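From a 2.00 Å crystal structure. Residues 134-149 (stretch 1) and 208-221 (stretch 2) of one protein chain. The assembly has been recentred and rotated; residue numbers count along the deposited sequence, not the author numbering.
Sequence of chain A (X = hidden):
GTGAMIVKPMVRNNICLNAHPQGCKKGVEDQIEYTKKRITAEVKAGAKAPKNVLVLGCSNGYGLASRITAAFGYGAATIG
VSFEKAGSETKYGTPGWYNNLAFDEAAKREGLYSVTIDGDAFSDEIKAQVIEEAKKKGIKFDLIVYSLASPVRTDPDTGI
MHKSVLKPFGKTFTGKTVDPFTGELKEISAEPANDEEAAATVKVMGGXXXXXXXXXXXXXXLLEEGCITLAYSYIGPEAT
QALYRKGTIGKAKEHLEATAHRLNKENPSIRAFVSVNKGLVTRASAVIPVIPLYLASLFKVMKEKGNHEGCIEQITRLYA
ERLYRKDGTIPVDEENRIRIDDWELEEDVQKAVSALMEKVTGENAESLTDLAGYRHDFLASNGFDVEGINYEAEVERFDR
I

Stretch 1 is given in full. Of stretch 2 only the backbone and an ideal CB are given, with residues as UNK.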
ATOM      1  N   ALA A 134      20.559   9.247   7.924  1.00 33.65           N
ATOM      2  CA  ALA A 134      21.344   8.164   7.341  1.00 38.31           C
ATOM      3  C   ALA A 134      22.840   8.438   7.467  1.00 40.53           C
ATOM      4  O   ALA A 134      23.624   7.529   7.745  1.00 37.57           O
ATOM      5  CB  ALA A 134      20.963   7.958   5.885  1.00 34.94           C
ATOM      6  N   LYS A 135      23.229   9.692   7.257  1.00 42.11           N
ATOM      7  CA  LYS A 135      24.623  10.105   7.403  1.00 40.64           C
ATOM      8  C   LYS A 135      25.088   9.968   8.848  1.00 36.87           C
ATOM      9  O   LYS A 135      26.227   9.586   9.113  1.00 40.71           O
ATOM     10  CB  LYS A 135      24.802  11.553   6.942  1.00 38.19           C
ATOM     11  CG  LYS A 135      24.825  11.736   5.433  1.00 40.70           C
ATOM     12  CD  LYS A 135      26.117  11.211   4.831  1.00 48.80           C
ATOM     13  CE  LYS A 135      26.088  11.297   3.313  1.00 50.52           C
ATOM     14  NZ  LYS A 135      25.769  12.674   2.845  1.00 41.99           N
ATOM     15  N   LYS A 136      24.192  10.281   9.778  1.00 39.49           N
ATOM     16  CA  LYS A 136      24.509  10.294  11.201  1.00 37.44           C
ATOM     17  C   LYS A 136      24.812   8.901  11.748  1.00 43.01           C
ATOM     18  O   LYS A 136      25.681   8.738  12.605  1.00 38.35           O
ATOM     19  CB  LYS A 136      23.344  10.909  11.980  1.00 43.50           C
ATOM     20  CG  LYS A 136      23.562  10.996  13.478  1.00 43.58           C
ATOM     21  CD  LYS A 136      22.241  11.149  14.222  1.00 51.63           C
ATOM     22  CE  LYS A 136      21.356  12.223  13.599  1.00 57.02           C
ATOM     23  NZ  LYS A 136      20.100  12.457  14.373  1.00 62.92           N
ATOM     24  N   LYS A 137      24.090   7.903  11.249  1.00 35.18           N
ATOM     25  CA  LYS A 137      24.199   6.549  11.780  1.00 34.57           C
ATOM     26  C   LYS A 137      25.030   5.635  10.884  1.00 38.47           C
ATOM     27  O   LYS A 137      25.125   4.433  11.134  1.00 42.45           O
ATOM     28  CB  LYS A 137      22.806   5.952  11.994  1.00 44.11           C
ATOM     29  CG  LYS A 137      21.895   6.801  12.868  1.00 44.62           C
ATOM     30  CD  LYS A 137      22.393   6.867  14.305  1.00 44.08           C
ATOM     31  CE  LYS A 137      22.311   5.507  14.985  1.00 46.81           C
ATOM     32  NZ  LYS A 137      22.701   5.574  16.421  1.00 61.63           N
ATOM     33  N   GLY A 138      25.636   6.211   9.850  1.00 33.99           N
ATOM     34  CA  GLY A 138      26.460   5.453   8.926  1.00 33.97           C
ATOM     35  C   GLY A 138      25.669   4.405   8.168  1.00 34.23           C
ATOM     36  O   GLY A 138      26.153   3.297   7.927  1.00 38.99           O
ATOM     37  N   ILE A 139      24.446   4.758   7.788  1.00 36.55           N
ATOM     38  CA  ILE A 139      23.555   3.831   7.102  1.00 36.29           C
ATOM     39  C   ILE A 139      23.612   3.978   5.585  1.00 35.47           C
ATOM     40  O   ILE A 139      23.494   5.082   5.053  1.00 35.22           O
ATOM     41  CB  ILE A 139      22.093   4.005   7.575  1.00 34.23           C
ATOM     42  CG1 ILE A 139      21.922   3.468   8.996  1.00 34.70           C
ATOM     43  CG2 ILE A 139      21.128   3.296   6.635  1.00 35.85           C
ATOM     44  CD1 ILE A 139      20.522   3.630   9.544  1.00 35.23           C
ATOM     45  N   LYS A 140      23.815   2.856   4.901  1.00 33.15           N
ATOM     46  CA  LYS A 140      23.612   2.771   3.460  1.00 36.45           C
ATOM     47  C   LYS A 140      22.453   1.816   3.200  1.00 30.48           C
ATOM     48  O   LYS A 140      22.469   0.676   3.662  1.00 33.94           O
ATOM     49  CB  LYS A 140      24.871   2.267   2.753  1.00 38.08           C
ATOM     50  CG  LYS A 140      25.988   3.294   2.622  1.00 43.56           C
ATOM     51  CD  LYS A 140      27.090   2.770   1.708  1.00 37.10           C
ATOM     52  CE  LYS A 140      28.168   3.812   1.465  1.00 52.26           C
ATOM     53  NZ  LYS A 140      29.189   3.329   0.492  1.00 53.90           N
ATOM     54  N   PHE A 141      21.448   2.282   2.466  1.00 33.50           N
ATOM     55  CA  PHE A 141      20.248   1.484   2.227  1.00 30.05           C
ATOM     56  C   PHE A 141      20.476   0.365   1.213  1.00 34.32           C
ATOM     57  O   PHE A 141      21.115   0.572   0.180  1.00 34.84           O
ATOM     58  CB  PHE A 141      19.092   2.376   1.768  1.00 31.14           C
ATOM     59  CG  PHE A 141      18.667   3.397   2.786  1.00 28.11           C
ATOM     60  CD1 PHE A 141      18.032   3.007   3.954  1.00 29.26           C
ATOM     61  CD2 PHE A 141      18.890   4.746   2.570  1.00 28.68           C
ATOM     62  CE1 PHE A 141      17.637   3.942   4.892  1.00 24.40           C
ATOM     63  CE2 PHE A 141      18.495   5.687   3.502  1.00 29.38           C
ATOM     64  CZ  PHE A 141      17.868   5.286   4.665  1.00 26.73           C
ATOM     65  N   ASP A 142      19.949  -0.818   1.513  1.00 32.48           N
ATOM     66  CA  ASP A 142      20.021  -1.945   0.586  1.00 31.58           C
ATOM     67  C   ASP A 142      18.634  -2.346   0.086  1.00 33.11           C
ATOM     68  O   ASP A 142      18.502  -3.208  -0.783  1.00 32.71           O
ATOM     69  CB  ASP A 142      20.740  -3.141   1.220  1.00 28.06           C
ATOM     70  CG  ASP A 142      20.128  -3.559   2.542  1.00 36.66           C
ATOM     71  OD1 ASP A 142      19.193  -4.386   2.530  1.00 36.59           O
ATOM     72  OD2 ASP A 142      20.585  -3.064   3.593  1.00 38.95           O
ATOM     73  N   LEU A 143      17.605  -1.713   0.641  1.00 28.57           N
ATOM     74  CA  LEU A 143      16.236  -1.905   0.176  1.00 32.42           C
ATOM     75  C   LEU A 143      15.421  -0.629   0.360  1.00 26.46           C
ATOM     76  O   LEU A 143      15.314  -0.107   1.469  1.00 29.03           O
ATOM     77  CB  LEU A 143      15.560  -3.067   0.907  1.00 26.71           C
ATOM     78  CG  LEU A 143      14.070  -3.246   0.601  1.00 28.18           C
ATOM     79  CD1 LEU A 143      13.846  -3.582  -0.869  1.00 28.72           C
ATOM     80  CD2 LEU A 143      13.457  -4.309   1.495  1.00 25.87           C
ATOM     81  N   ILE A 144      14.852  -0.130  -0.731  1.00 25.97           N
ATOM     82  CA  ILE A 144      14.046   1.083  -0.679  1.00 25.86           C
ATOM     83  C   ILE A 144      12.642   0.830  -1.208  1.00 22.12           C
ATOM     84  O   ILE A 144      12.447   0.604  -2.400  1.00 25.89           O
ATOM     85  CB  ILE A 144      14.690   2.228  -1.477  1.00 29.49           C
ATOM     86  CG1 ILE A 144      16.101   2.506  -0.961  1.00 32.10           C
ATOM     87  CG2 ILE A 144      13.832   3.484  -1.395  1.00 23.01           C
ATOM     88  CD1 ILE A 144      16.799   3.625  -1.687  1.00 22.71           C
ATOM     89  N   VAL A 145      11.663   0.874  -0.314  1.00 23.48           N
ATOM     90  CA  VAL A 145      10.282   0.602  -0.687  1.00 24.30           C
ATOM     91  C   VAL A 145       9.508   1.895  -0.913  1.00 24.74           C
ATOM     92  O   VAL A 145       9.307   2.680   0.013  1.00 24.89           O
ATOM     93  CB  VAL A 145       9.571  -0.242   0.385  1.00 23.99           C
ATOM     94  CG1 VAL A 145       8.133  -0.520  -0.026  1.00 21.78           C
ATOM     95  CG2 VAL A 145      10.329  -1.545   0.618  1.00 20.55           C
ATOM     96  N   TYR A 146       9.079   2.113  -2.152  1.00 25.02           N
ATOM     97  CA  TYR A 146       8.292   3.294  -2.486  1.00 26.31           C
ATOM     98  C   TYR A 146       6.809   2.949  -2.530  1.00 28.92           C
ATOM     99  O   TYR A 146       6.328   2.367  -3.502  1.00 23.20           O
ATOM    100  CB  TYR A 146       8.737   3.884  -3.826  1.00 26.55           C
ATOM    101  CG  TYR A 146       8.147   5.247  -4.114  1.00 28.52           C
ATOM    102  CD1 TYR A 146       6.919   5.377  -4.751  1.00 29.89           C
ATOM    103  CD2 TYR A 146       8.817   6.405  -3.742  1.00 28.13           C
ATOM    104  CE1 TYR A 146       6.376   6.622  -5.012  1.00 35.25           C
ATOM    105  CE2 TYR A 146       8.282   7.654  -3.998  1.00 30.82           C
ATOM    106  CZ  TYR A 146       7.063   7.757  -4.633  1.00 35.65           C
ATOM    107  OH  TYR A 146       6.529   8.997  -4.889  1.00 41.74           O
ATOM    108  N   SER A 147       6.086   3.317  -1.476  1.00 23.43           N
ATOM    109  CA  SER A 147       4.664   3.001  -1.381  1.00 28.30           C
ATOM    110  C   SER A 147       3.831   4.231  -1.035  1.00 33.36           C
ATOM    111  O   SER A 147       2.889   4.151  -0.247  1.00 29.41           O
ATOM    112  CB  SER A 147       4.433   1.905  -0.338  1.00 25.68           C
ATOM    113  OG  SER A 147       3.054   1.597  -0.218  1.00 27.90           O
ATOM    114  N   LEU A 148       4.182   5.368  -1.626  1.00 38.48           N
ATOM    115  CA  LEU A 148       3.450   6.605  -1.378  1.00 38.85           C
ATOM    116  C   LEU A 148       2.071   6.576  -2.029  1.00 36.90           C
ATOM    117  O   LEU A 148       1.933   6.233  -3.204  1.00 43.19           O
ATOM    118  CB  LEU A 148       4.247   7.818  -1.866  1.00 32.51           C
ATOM    119  CG  LEU A 148       5.495   8.162  -1.052  1.00 36.27           C
ATOM    120  CD1 LEU A 148       6.192   9.383  -1.628  1.00 39.46           C
ATOM    121  CD2 LEU A 148       5.136   8.391   0.409  1.00 37.40           C
ATOM    122  N   ALA A 149       1.054   6.933  -1.252  1.00 38.02           N
ATOM    123  CA  ALA A 149      -0.319   6.947  -1.737  1.00 44.56           C
ATOM    124  C   ALA A 149      -1.001   8.260  -1.374  1.00 46.40           C
ATOM    125  O   ALA A 149      -1.531   8.413  -0.274  1.00 55.29           O
ATOM    126  CB  ALA A 149      -1.095   5.771  -1.169  1.00 46.03           C
ATOM    127  N   UNK A 208       8.119  10.149 -10.805  1.00 29.62           N
ATOM    128  CA  UNK A 208       8.996  11.312 -10.666  1.00 33.18           C
ATOM    129  C   UNK A 208       9.640  11.409  -9.284  1.00 30.65           C
ATOM    130  O   UNK A 208      10.860  11.532  -9.169  1.00 32.51           O
ATOM    131  CB  UNK A 208       8.207  12.591 -10.951  1.00 33.18           C
ATOM    132  N   UNK A 209       8.820  11.353  -8.239  1.00 26.97           N
ATOM    133  CA  UNK A 209       9.325  11.479  -6.876  1.00 33.25           C
ATOM    134  C   UNK A 209      10.215  10.301  -6.498  1.00 29.42           C
ATOM    135  O   UNK A 209      11.206  10.461  -5.786  1.00 33.64           O
ATOM    136  CB  UNK A 209       8.161  11.592  -5.889  1.00 33.25           C
ATOM    137  N   UNK A 210       9.844   9.117  -6.977  1.00 28.07           N
ATOM    138  CA  UNK A 210      10.617   7.904  -6.745  1.00 29.34           C
ATOM    139  C   UNK A 210      12.038   8.084  -7.260  1.00 28.21           C
ATOM    140  O   UNK A 210      13.008   7.846  -6.540  1.00 26.06           O
ATOM    141  CB  UNK A 210       9.952   6.701  -7.416  1.00 29.34           C
ATOM    142  N   UNK A 211      12.150   8.515  -8.512  1.00 27.57           N
ATOM    143  CA  UNK A 211      13.444   8.735  -9.141  1.00 34.68           C
ATOM    144  C   UNK A 211      14.204   9.853  -8.433  1.00 34.17           C
ATOM    145  O   UNK A 211      15.429   9.810  -8.322  1.00 32.69           O
ATOM    146  CB  UNK A 211      13.268   9.067 -10.624  1.00 34.68           C
ATOM    147  N   UNK A 212      13.469  10.848  -7.947  1.00 28.02           N
ATOM    148  CA  UNK A 212      14.076  11.958  -7.223  1.00 30.21           C
ATOM    149  C   UNK A 212      14.673  11.470  -5.907  1.00 34.31           C
ATOM    150  O   UNK A 212      15.765  11.887  -5.521  1.00 37.85           O
ATOM    151  CB  UNK A 212      13.046  13.060  -6.966  1.00 30.21           C
ATOM    152  N   UNK A 213      13.953  10.582  -5.226  1.00 31.22           N
ATOM    153  CA  UNK A 213      14.448   9.973  -3.995  1.00 29.75           C
ATOM    154  C   UNK A 213      15.741   9.208  -4.249  1.00 35.99           C
ATOM    155  O   UNK A 213      16.715   9.356  -3.511  1.00 34.41           O
ATOM    156  CB  UNK A 213      13.392   9.041  -3.397  1.00 29.75           C
ATOM    157  N   UNK A 214      15.745   8.395  -5.302  1.00 30.92           N
ATOM    158  CA  UNK A 214      16.899   7.565  -5.629  1.00 31.73           C
ATOM    159  C   UNK A 214      18.117   8.394  -6.034  1.00 37.36           C
ATOM    160  O   UNK A 214      19.219   8.169  -5.534  1.00 36.57           O
ATOM    161  CB  UNK A 214      16.538   6.594  -6.755  1.00 31.73           C
ATOM    162  N   UNK A 215      17.913   9.351  -6.934  1.00 37.93           N
ATOM    163  CA  UNK A 215      19.007  10.185  -7.429  1.00 42.12           C
ATOM    164  C   UNK A 215      19.670  11.006  -6.324  1.00 36.55           C
ATOM    165  O   UNK A 215      20.888  11.186  -6.326  1.00 38.55           O
ATOM    166  CB  UNK A 215      18.490  11.122  -8.522  1.00 42.12           C
ATOM    167  N   UNK A 216      18.871  11.497  -5.381  1.00 33.02           N
ATOM    168  CA  UNK A 216      19.407  12.256  -4.254  1.00 38.59           C
ATOM    169  C   UNK A 216      20.202  11.361  -3.307  1.00 39.98           C
ATOM    170  O   UNK A 216      21.278  11.737  -2.842  1.00 41.28           O
ATOM    171  CB  UNK A 216      18.273  12.946  -3.493  1.00 38.59           C
ATOM    172  N   UNK A 217      19.665  10.179  -3.023  1.00 35.67           N
ATOM    173  CA  UNK A 217      20.337   9.221  -2.151  1.00 36.28           C
ATOM    174  C   UNK A 217      21.631   8.715  -2.783  1.00 37.59           C
ATOM    175  O   UNK A 217      22.642   8.547  -2.100  1.00 37.03           O
ATOM    176  CB  UNK A 217      19.409   8.045  -1.838  1.00 36.28           C
ATOM    177  N   UNK A 218      21.589   8.474  -4.091  1.00 39.60           N
ATOM    178  CA  UNK A 218      22.761   8.014  -4.828  1.00 41.54           C
ATOM    179  C   UNK A 218      23.864   9.062  -4.804  1.00 44.12           C
ATOM    180  O   UNK A 218      25.044   8.736  -4.667  1.00 45.50           O
ATOM    181  CB  UNK A 218      22.386   7.676  -6.272  1.00 41.54           C
ATOM    182  N   UNK A 219      23.467  10.323  -4.940  1.00 38.98           N
ATOM    183  CA  UNK A 219      24.407  11.436  -4.941  1.00 44.11           C
ATOM    184  C   UNK A 219      25.141  11.536  -3.608  1.00 44.90           C
ATOM    185  O   UNK A 219      26.318  11.893  -3.559  1.00 47.94           O
ATOM    186  CB  UNK A 219      23.678  12.747  -5.242  1.00 44.11           C
ATOM    187  N   UNK A 220      24.437  11.207  -2.529  1.00 44.85           N
ATOM    188  CA  UNK A 220      25.002  11.276  -1.187  1.00 41.83           C
ATOM    189  C   UNK A 220      25.732   9.993  -0.803  1.00 44.66           C
ATOM    190  O   UNK A 220      26.263   9.880   0.302  1.00 44.22           O
ATOM    191  CB  UNK A 220      23.897  11.568  -0.169  1.00 41.83           C
ATOM    192  N   UNK A 221      25.755   9.028  -1.718  1.00 42.07           N
ATOM    193  CA  UNK A 221      26.406   7.755  -1.468  1.00 43.88           C
ATOM    194  C   UNK A 221      25.711   6.946  -0.389  1.00 44.93           C
ATOM    195  O   UNK A 221      26.361   6.295   0.428  1.00 44.50           O
ATOM    196  CB  UNK A 221      27.867   7.985  -1.078  1.00 43.88           C
TER

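Stretch 2 is a helix from 208 to 219 that runs nearly antiparallel to strand 143-146, at 157° between their directions and 10.2 Å at closest approach.

Position 208 points away from stretch 1, with nothing within 5.5 Å of its ideal CB, so many polar residues would suit; it is Glu-208. Position 209 points toward stretch 1, and its ideal CB lies 3.2 Å from Tyr-146 OH. A short polar side chain able to meet that hydroxyl is expected, such as Asp, Asn or Ser. The residue is Asp-209, whose t rotamer allows OD2 to accept a hydrogen bond from Tyr-146 OH at 3.0 Å, near the plane of the ring; OD2 also lies 3.3 Å from Leu-148 CD1.

At 210 the CB points sideways, yet it sits 3.9 Å from Tyr-146 CD2, and the backbone comes close to the same ring. An apolar or aromatic side chain would suit. Trp-210 places its CB over the face of the Tyr-146 ring, while Tyr-146 CB lies over the five-membered ring of Trp-210. Each residue thus offers a CH group to the other's ring, and the two ring planes meet obliquely at 33°.

Positions 211 and 212 have no partner in stretch 1 and tolerate many side chains; they are Glu-211 and Arg-212. Position 213 points toward stretch 1, its ideal CB 5.3 Å from Tyr-146 CD2, leaving room for a large apolar or aromatic group. Trp-213 brings CD1 to 4.0 Å from Tyr-146 CE2, at the edge of the tyrosine ring.

Position 214 points sideways, with no atom of stretch 1 within 5.5 Å of its ideal CB. A branched or long aliphatic chain could still reach Ile-144, and Ile-214 does so, with its CD1 3.8 Å from Ile-144 CD1. Positions 215 and 216, out of reach, are Lys-215 and Gln-216.

At 217 the CB points toward Ile-144 CD1, 5.1 Å away, with Phe-141 also nearby; Leu, Ile or Met would suit. Leu-217 packs CD1 at 3.7 Å from Ile-144 CD1 and CD2 at 4.3 Å from Phe-141 CE2.

Positions 218 and 219 are again out of reach and are Ser-218 and Lys-219. At 220 the ideal CB lies 3.7 Å from Lys-135 NZ, a positive charge that favours an acid. Glu-220 forms a salt bridge through OE1, a very short 2.4 Å from Lys-135 NZ. Position 221 has positive phi (67°) in a Schellman motif, which favours glycine, though Asn is possible. Gly-221 closes the helix, its O 3.2 Å from Lys-140 CE.

Stretch 2 (208-221) EDWERWIKQLSKEG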
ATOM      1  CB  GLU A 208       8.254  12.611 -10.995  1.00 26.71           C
ATOM      2  CG  GLU A 208       7.995  12.820 -12.480  1.00 34.66           C
ATOM      3  CD  GLU A 208       7.584  14.244 -12.808  1.00 46.86           C
ATOM      4  OE1 GLU A 208       7.310  15.020 -11.866  1.00 37.60           O
ATOM      5  OE2 GLU A 208       7.544  14.590 -14.007  1.00 44.08           O
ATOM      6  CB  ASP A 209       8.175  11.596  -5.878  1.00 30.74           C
ATOM      7  CG  ASP A 209       8.659  11.805  -4.458  1.00 35.00           C
ATOM      8  OD1 ASP A 209       9.433  12.759  -4.228  1.00 34.31           O
ATOM      9  OD2 ASP A 209       8.275  11.010  -3.574  1.00 31.71           O
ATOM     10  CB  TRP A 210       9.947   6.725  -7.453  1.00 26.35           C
ATOM     11  CG  TRP A 210      10.650   5.414  -7.293  1.00 27.22           C
ATOM     12  CD1 TRP A 210      11.515   5.056  -6.300  1.00 23.40           C
ATOM     13  CD2 TRP A 210      10.544   4.280  -8.161  1.00 22.84           C
ATOM     14  NE1 TRP A 210      11.953   3.769  -6.497  1.00 22.13           N
ATOM     15  CE2 TRP A 210      11.373   3.271  -7.634  1.00 28.67           C
ATOM     16  CE3 TRP A 210       9.830   4.022  -9.335  1.00 23.96           C
ATOM     17  CZ2 TRP A 210      11.505   2.022  -8.236  1.00 24.43           C
ATOM     18  CZ3 TRP A 210       9.963   2.781  -9.934  1.00 28.28           C
ATOM     19  CH2 TRP A 210      10.794   1.797  -9.383  1.00 27.70           C
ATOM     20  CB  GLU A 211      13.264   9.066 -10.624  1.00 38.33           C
ATOM     21  CG  GLU A 211      14.553   9.052 -11.429  1.00 41.86           C
ATOM     22  CD  GLU A 211      14.313   9.240 -12.914  1.00 47.30           C
ATOM     23  OE1 GLU A 211      13.309   9.886 -13.278  1.00 48.14           O
ATOM     24  OE2 GLU A 211      15.124   8.735 -13.719  1.00 48.97           O
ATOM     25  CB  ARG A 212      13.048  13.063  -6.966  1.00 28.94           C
ATOM     26  CG  ARG A 212      13.660  14.395  -6.553  1.00 41.09           C
ATOM     27  CD  ARG A 212      12.584  15.433  -6.272  1.00 37.56           C
ATOM     28  NE  ARG A 212      13.147  16.743  -5.953  1.00 45.39           N
ATOM     29  CZ  ARG A 212      13.242  17.748  -6.818  1.00 50.05           C
ATOM     30  NH1 ARG A 212      12.805  17.600  -8.062  1.00 43.90           N
ATOM     31  NH2 ARG A 212      13.766  18.906  -6.438  1.00 43.56           N
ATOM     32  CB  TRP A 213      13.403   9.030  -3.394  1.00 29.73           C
ATOM     33  CG  TRP A 213      12.448   9.689  -2.446  1.00 22.15           C
ATOM     34  CD1 TRP A 213      11.190  10.136  -2.726  1.00 28.43           C
ATOM     35  CD2 TRP A 213      12.673   9.970  -1.059  1.00 26.80           C
ATOM     36  NE1 TRP A 213      10.618  10.681  -1.601  1.00 25.42           N
ATOM     37  CE2 TRP A 213      11.509  10.590  -0.563  1.00 27.64           C
ATOM     38  CE3 TRP A 213      13.747   9.759  -0.189  1.00 29.24           C
ATOM     39  CZ2 TRP A 213      11.389  11.002   0.763  1.00 28.02           C
ATOM     40  CZ3 TRP A 213      13.625  10.166   1.127  1.00 22.01           C
ATOM     41  CH2 TRP A 213      12.456  10.780   1.590  1.00 25.52           C
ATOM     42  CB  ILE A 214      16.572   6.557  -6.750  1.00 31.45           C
ATOM     43  CG1 ILE A 214      15.415   5.648  -6.328  1.00 32.20           C
ATOM     44  CG2 ILE A 214      17.798   5.731  -7.102  1.00 30.63           C
ATOM     45  CD1 ILE A 214      15.673   4.884  -5.047  1.00 30.43           C
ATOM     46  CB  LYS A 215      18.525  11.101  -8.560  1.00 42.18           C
ATOM     47  CG  LYS A 215      18.168  10.364  -9.844  1.00 43.07           C
ATOM     48  CD  LYS A 215      17.617  11.314 -10.897  1.00 55.66           C
ATOM     49  CE  LYS A 215      18.687  12.263 -11.410  1.00 67.70           C
ATOM     50  NZ  LYS A 215      19.767  11.538 -12.137  1.00 69.56           N
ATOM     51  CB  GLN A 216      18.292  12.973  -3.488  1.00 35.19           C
ATOM     52  CG  GLN A 216      17.719  14.186  -4.205  1.00 33.74           C
ATOM     53  CD  GLN A 216      16.863  15.047  -3.295  1.00 33.26           C
ATOM     54  OE1 GLN A 216      16.910  14.913  -2.072  1.00 38.63           O
ATOM     55  NE2 GLN A 216      16.073  15.935  -3.887  1.00 31.15           N
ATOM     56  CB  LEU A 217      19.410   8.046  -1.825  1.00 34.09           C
ATOM     57  CG  LEU A 217      18.222   8.349  -0.908  1.00 34.79           C
ATOM     58  CD1 LEU A 217      17.297   7.147  -0.810  1.00 37.54           C
ATOM     59  CD2 LEU A 217      18.698   8.770   0.472  1.00 36.18           C
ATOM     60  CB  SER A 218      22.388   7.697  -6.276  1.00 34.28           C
ATOM     61  OG  SER A 218      23.547   7.467  -7.059  1.00 48.89           O
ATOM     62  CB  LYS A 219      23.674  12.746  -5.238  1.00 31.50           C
ATOM     63  CG  LYS A 219      24.589  13.947  -5.381  1.00 48.07           C
ATOM     64  CD  LYS A 219      25.599  13.731  -6.495  1.00 53.04           C
ATOM     65  CE  LYS A 219      26.646  14.833  -6.514  1.00 59.01           C
ATOM     66  NZ  LYS A 219      27.671  14.601  -7.567  1.00 66.47           N
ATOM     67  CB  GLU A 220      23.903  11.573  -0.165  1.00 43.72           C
ATOM     68  CG  GLU A 220      23.254  12.939  -0.325  1.00 39.48           C
ATOM     69  CD  GLU A 220      24.128  14.068   0.192  1.00 51.64           C
ATOM     70  OE1 GLU A 220      25.189  13.783   0.787  1.00 42.83           O
ATOM     71  OE2 GLU A 220      23.748  15.244   0.006  1.00 54.09           O
TER
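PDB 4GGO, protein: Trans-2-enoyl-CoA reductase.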